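Local atomic coordinates of Lmo2241 protein (PDB entry 4HAM), a protein that probably binds DNA through a GntR-type winged helix-turn-helix domain and regulates transcription. Residues I15-K24 and T54-Q65. Sequence-based numbering, arbitrary orientation. Where two conformers were deposited one is given.
Sequences IYEQIVQKIK and TVSKAYQELERQ
The packing of Tyr16, Ile19, Val20 and Ile23 against Ala58 and Leu62 joins the first helix of a GntR-type winged helix-turn-helix domain to helix 52-64, which by its place in this fold is probably the DNA-recognition helix. It illustrates how a small residue lets two helices close up: the axes cross at -46° with 8.2 Å between them, and the backbones come nearest at Tyr16 and Ala58. There the Ala58 methyl group, CB, sits 3.4 Å from Tyr16 O and 3.5 Å from Ile19 CG2, while Val20 CG2 lies against Ala58 O. One turn further on, Leu62 and Val20 run antiparallel alongside each other, which brings Leu62 CD2 beside Val20 CG1, the other methyl CD1 of Leu62 meeting Ile23 CB at 3.9 Å; Leu62 also touches Ile68, on strand 68-71 of the wing.

Towards the edge of this apolar seam, Tyr16 swings its ring out over the neighbouring helix, with CG wedged between backbone N and carbonyl carbon (chi1 88°). Lys57 lies across one face: CE makes a CH-pi contact, and NZ stands 3.7 Å from the ring centroid, 16° off the normal, a cation-pi geometry. Ala58 CA and Glu61 CB approach the ring edge.

At the far end the contact turns polar. Gln65 NE2 donates an almost straight bond to the anti lone pair of Glu61 OE2, which helps fix the amide, and a water links NE2 to Gln21 OE1. Lys24 forms a salt bridge to Asp104 of the second subunit, so this end of the contact also faces that subunit. In the conformer given, a bend at chi3 carries the same ammonium round, and Lys24 NZ donates to Gln65 OE1 at 2.7 Å, in the carbonyl plane and on a lone pair.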
loop_
_atom_site.group_PDB
_atom_site.type_symbol
_atom_site.label_atom_id
_atom_site.label_comp_id
_atom_site.label_asym_id
_atom_site.label_seq_id
_atom_site.Cartn_x
_atom_site.Cartn_y
_atom_site.Cartn_z
ATOM N N ILE A 15 -11.854 -8.798 5.586
ATOM C CA ILE A 15 -11.758 -10.250 5.466
ATOM C C ILE A 15 -11.663 -10.702 4.006
ATOM O O ILE A 15 -10.865 -11.578 3.689
ATOM C CB ILE A 15 -12.943 -10.982 6.154
ATOM C CG1 ILE A 15 -13.032 -10.576 7.629
ATOM C CG2 ILE A 15 -12.774 -12.495 6.046
ATOM C CD1 ILE A 15 -11.742 -10.692 8.356
ATOM N N TYR A 16 -12.467 -10.116 3.122
ATOM C CA TYR A 16 -12.458 -10.578 1.733
ATOM C C TYR A 16 -11.057 -10.370 1.123
ATOM O O TYR A 16 -10.575 -11.216 0.369
ATOM C CB TYR A 16 -13.568 -9.918 0.885
ATOM C CG TYR A 16 -13.163 -8.606 0.249
ATOM C CD1 TYR A 16 -12.626 -8.567 -1.037
ATOM C CD2 TYR A 16 -13.302 -7.409 0.938
ATOM C CE1 TYR A 16 -12.240 -7.379 -1.612
ATOM C CE2 TYR A 16 -12.922 -6.210 0.367
ATOM C CZ TYR A 16 -12.394 -6.202 -0.908
ATOM O OH TYR A 16 -12.012 -5.006 -1.478
ATOM N N GLU A 17 -10.408 -9.269 1.486
ATOM C CA GLU A 17 -9.087 -8.954 0.958
ATOM C C GLU A 17 -8.025 -9.908 1.497
ATOM O O GLU A 17 -7.077 -10.258 0.793
ATOM C CB GLU A 17 -8.714 -7.498 1.267
ATOM C CG GLU A 17 -7.375 -7.082 0.693
ATOM C CD GLU A 17 -7.157 -5.588 0.712
ATOM O OE1 GLU A 17 -7.918 -4.883 1.408
ATOM O OE2 GLU A 17 -6.227 -5.114 0.025
ATOM N N GLN A 18 -8.183 -10.323 2.750
ATOM C CA GLN A 18 -7.271 -11.286 3.352
ATOM C C GLN A 18 -7.342 -12.595 2.575
ATOM O O GLN A 18 -6.311 -13.214 2.280
ATOM C CB GLN A 18 -7.616 -11.497 4.832
ATOM C CG GLN A 18 -7.280 -10.293 5.685
ATOM C CD GLN A 18 -7.514 -10.533 7.163
ATOM O OE1 GLN A 18 -7.091 -11.550 7.708
ATOM N NE2 GLN A 18 -8.193 -9.594 7.817
ATOM N N ILE A 19 -8.564 -12.993 2.220
ATOM C CA ILE A 19 -8.773 -14.199 1.418
ATOM C C ILE A 19 -8.133 -14.066 0.052
ATOM O O ILE A 19 -7.437 -14.979 -0.398
ATOM C CB ILE A 19 -10.267 -14.511 1.268
ATOM C CG1 ILE A 19 -10.849 -14.841 2.652
ATOM C CG2 ILE A 19 -10.487 -15.678 0.306
ATOM C CD1 ILE A 19 -12.362 -15.018 2.633
ATOM N N VAL A 20 -8.368 -12.934 -0.608
ATOM C CA VAL A 20 -7.735 -12.687 -1.907
ATOM C C VAL A 20 -6.212 -12.818 -1.788
ATOM O O VAL A 20 -5.561 -13.492 -2.590
ATOM C CB VAL A 20 -8.068 -11.280 -2.444
ATOM C CG1 VAL A 20 -7.215 -10.953 -3.694
ATOM C CG2 VAL A 20 -9.559 -11.167 -2.744
ATOM N N GLN A 21 -5.644 -12.194 -0.765
ATOM C CA GLN A 21 -4.181 -12.130 -0.677
ATOM C C GLN A 21 -3.558 -13.461 -0.271
ATOM O O GLN A 21 -2.460 -13.784 -0.707
ATOM C CB GLN A 21 -3.717 -10.995 0.250
ATOM C CG GLN A 21 -4.070 -9.579 -0.256
ATOM C CD GLN A 21 -3.293 -9.197 -1.512
ATOM O OE1 GLN A 21 -3.757 -9.407 -2.635
ATOM N NE2 GLN A 21 -2.098 -8.655 -1.323
ATOM N N LYS A 22 -4.259 -14.244 0.549
ATOM C CA LYS A 22 -3.755 -15.559 0.928
ATOM C C LYS A 22 -3.772 -16.539 -0.251
ATOM O O LYS A 22 -2.823 -17.300 -0.445
ATOM C CB LYS A 22 -4.553 -16.121 2.102
ATOM C CG LYS A 22 -4.208 -15.457 3.419
ATOM C CD LYS A 22 -2.873 -15.980 3.975
ATOM C CE LYS A 22 -2.587 -15.369 5.336
ATOM N NZ LYS A 22 -1.366 -15.932 5.986
ATOM N N ILE A 23 -4.840 -16.500 -1.039
ATOM C CA ILE A 23 -4.921 -17.325 -2.238
ATOM C C ILE A 23 -3.808 -16.961 -3.218
ATOM O O ILE A 23 -3.130 -17.842 -3.753
ATOM C CB ILE A 23 -6.291 -17.221 -2.916
ATOM C CG1 ILE A 23 -7.373 -17.812 -2.019
ATOM C CG2 ILE A 23 -6.270 -17.945 -4.275
ATOM C CD1 ILE A 23 -7.104 -19.228 -1.640
ATOM N N LYS A 24 -3.620 -15.662 -3.437
ATOM C CA LYS A 24 -2.544 -15.173 -4.298
ATOM C C LYS A 24 -1.166 -15.663 -3.823
ATOM O O LYS A 24 -0.348 -16.135 -4.620
ATOM C CB LYS A 24 -2.571 -13.638 -4.332
ATOM C CG LYS A 24 -1.634 -13.020 -5.350
ATOM C CD LYS A 24 -1.627 -11.488 -5.296
ATOM C CE LYS A 24 -2.957 -10.881 -5.738
ATOM N NZ LYS A 24 -2.910 -9.385 -5.826
ATOM N N THR A 54 -19.038 -12.918 1.840
ATOM C CA THR A 54 -17.653 -12.451 1.931
ATOM C C THR A 54 -16.722 -13.276 1.048
ATOM O O THR A 54 -15.852 -12.741 0.354
ATOM C CB THR A 54 -17.165 -12.487 3.396
ATOM O OG1 THR A 54 -18.000 -11.631 4.177
ATOM C CG2 THR A 54 -15.722 -12.014 3.514
ATOM N N VAL A 55 -16.904 -14.592 1.060
ATOM C CA VAL A 55 -16.105 -15.454 0.195
ATOM C C VAL A 55 -16.410 -15.204 -1.290
ATOM O O VAL A 55 -15.519 -15.233 -2.124
ATOM C CB VAL A 55 -16.328 -16.940 0.544
ATOM C CG1 VAL A 55 -15.533 -17.843 -0.399
ATOM C CG2 VAL A 55 -15.940 -17.193 2.004
ATOM N N SER A 56 -17.671 -14.943 -1.600
ATOM C CA SER A 56 -18.056 -14.630 -2.969
ATOM C C SER A 56 -17.361 -13.354 -3.443
ATOM O O SER A 56 -16.872 -13.268 -4.574
ATOM C CB SER A 56 -19.571 -14.486 -3.066
ATOM O OG SER A 56 -19.950 -14.031 -4.351
ATOM N N LYS A 57 -17.290 -12.371 -2.555
ATOM C CA LYS A 57 -16.633 -11.103 -2.850
ATOM C C LYS A 57 -15.139 -11.314 -3.145
ATOM O O LYS A 57 -14.582 -10.730 -4.079
ATOM C CB LYS A 57 -16.842 -10.160 -1.669
ATOM C CG LYS A 57 -16.417 -8.726 -1.887
ATOM C CD LYS A 57 -17.059 -7.826 -0.826
ATOM C CE LYS A 57 -16.322 -6.496 -0.702
ATOM N NZ LYS A 57 -15.815 -6.045 -2.026
ATOM N N ALA A 58 -14.498 -12.163 -2.345
ATOM C CA ALA A 58 -13.099 -12.496 -2.544
ATOM C C ALA A 58 -12.867 -13.222 -3.867
ATOM O O ALA A 58 -11.925 -12.915 -4.591
ATOM C CB ALA A 58 -12.588 -13.364 -1.375
ATOM N N TYR A 59 -13.716 -14.192 -4.167
ATOM C CA TYR A 59 -13.580 -14.930 -5.428
ATOM C C TYR A 59 -13.811 -14.039 -6.643
ATOM O O TYR A 59 -13.163 -14.208 -7.682
ATOM C CB TYR A 59 -14.541 -16.122 -5.464
ATOM C CG TYR A 59 -13.999 -17.388 -4.802
ATOM C CD1 TYR A 59 -14.347 -18.642 -5.291
ATOM C CD2 TYR A 59 -13.157 -17.324 -3.692
ATOM C CE1 TYR A 59 -13.877 -19.801 -4.704
ATOM C CE2 TYR A 59 -12.675 -18.490 -3.089
ATOM C CZ TYR A 59 -13.044 -19.726 -3.610
ATOM O OH TYR A 59 -12.583 -20.896 -3.048
ATOM N N GLN A 60 -14.761 -13.115 -6.538
ATOM C CA GLN A 60 -14.977 -12.142 -7.618
ATOM C C GLN A 60 -13.733 -11.287 -7.855
ATOM O O GLN A 60 -13.358 -11.000 -9.000
ATOM C CB GLN A 60 -16.164 -11.229 -7.309
ATOM C CG GLN A 60 -17.503 -11.909 -7.421
ATOM C CD GLN A 60 -18.662 -10.957 -7.182
ATOM O OE1 GLN A 60 -18.515 -9.739 -7.304
ATOM N NE2 GLN A 60 -19.819 -11.508 -6.826
ATOM N N GLU A 61 -13.096 -10.871 -6.768
ATOM C CA GLU A 61 -11.891 -10.056 -6.869
ATOM C C GLU A 61 -10.715 -10.878 -7.415
ATOM O O GLU A 61 -9.945 -10.398 -8.256
ATOM C CB GLU A 61 -11.549 -9.421 -5.518
ATOM C CG GLU A 61 -10.288 -8.560 -5.536
ATOM C CD GLU A 61 -10.374 -7.396 -6.522
ATOM O OE1 GLU A 61 -11.499 -6.898 -6.794
ATOM O OE2 GLU A 61 -9.308 -6.970 -7.024
ATOM N N LEU A 62 -10.604 -12.123 -6.963
ATOM C CA LEU A 62 -9.605 -13.038 -7.510
ATOM C C LEU A 62 -9.800 -13.282 -9.020
ATOM O O LEU A 62 -8.833 -13.343 -9.762
ATOM C CB LEU A 62 -9.617 -14.369 -6.760
ATOM C CG LEU A 62 -8.948 -14.322 -5.385
ATOM C CD1 LEU A 62 -9.384 -15.509 -4.539
ATOM C CD2 LEU A 62 -7.436 -14.310 -5.570
ATOM N N GLU A 63 -11.040 -13.422 -9.469
ATOM C CA GLU A 63 -11.293 -13.611 -10.902
ATOM C C GLU A 63 -11.024 -12.330 -11.689
ATOM O O GLU A 63 -10.528 -12.369 -12.813
ATOM C CB GLU A 63 -12.721 -14.109 -11.153
ATOM C CG GLU A 63 -12.974 -14.516 -12.606
ATOM C CD GLU A 63 -13.980 -15.662 -12.766
ATOM O OE1 GLU A 63 -14.707 -15.983 -11.801
ATOM O OE2 GLU A 63 -14.041 -16.251 -13.869
ATOM N N ARG A 64 -11.350 -11.189 -11.093
ATOM C CA ARG A 64 -11.062 -9.908 -11.718
ATOM C C ARG A 64 -9.561 -9.769 -11.975
ATOM O O ARG A 64 -9.139 -9.308 -13.038
ATOM C CB ARG A 64 -11.549 -8.776 -10.822
ATOM C CG ARG A 64 -11.272 -7.399 -11.348
ATOM C CD ARG A 64 -11.543 -6.367 -10.268
ATOM N NE ARG A 64 -11.182 -5.014 -10.678
ATOM C CZ ARG A 64 -11.113 -3.983 -9.843
ATOM N NH1 ARG A 64 -11.369 -4.160 -8.554
ATOM N NH2 ARG A 64 -10.783 -2.779 -10.290
ATOM N N GLN A 65 -8.759 -10.184 -10.999
ATOM C CA GLN A 65 -7.307 -10.076 -11.095
ATOM C C GLN A 65 -6.723 -11.219 -11.908
ATOM O O GLN A 65 -5.508 -11.295 -12.086
ATOM C CB GLN A 65 -6.666 -10.033 -9.695
ATOM C CG GLN A 65 -6.973 -8.764 -8.919
ATOM C CD GLN A 65 -6.180 -8.656 -7.623
ATOM O OE1 GLN A 65 -5.015 -9.050 -7.551
ATOM N NE2 GLN A 65 -6.815 -8.129 -6.592
HETATM O O HOH W 1 -5.587 -7.853 -3.873
#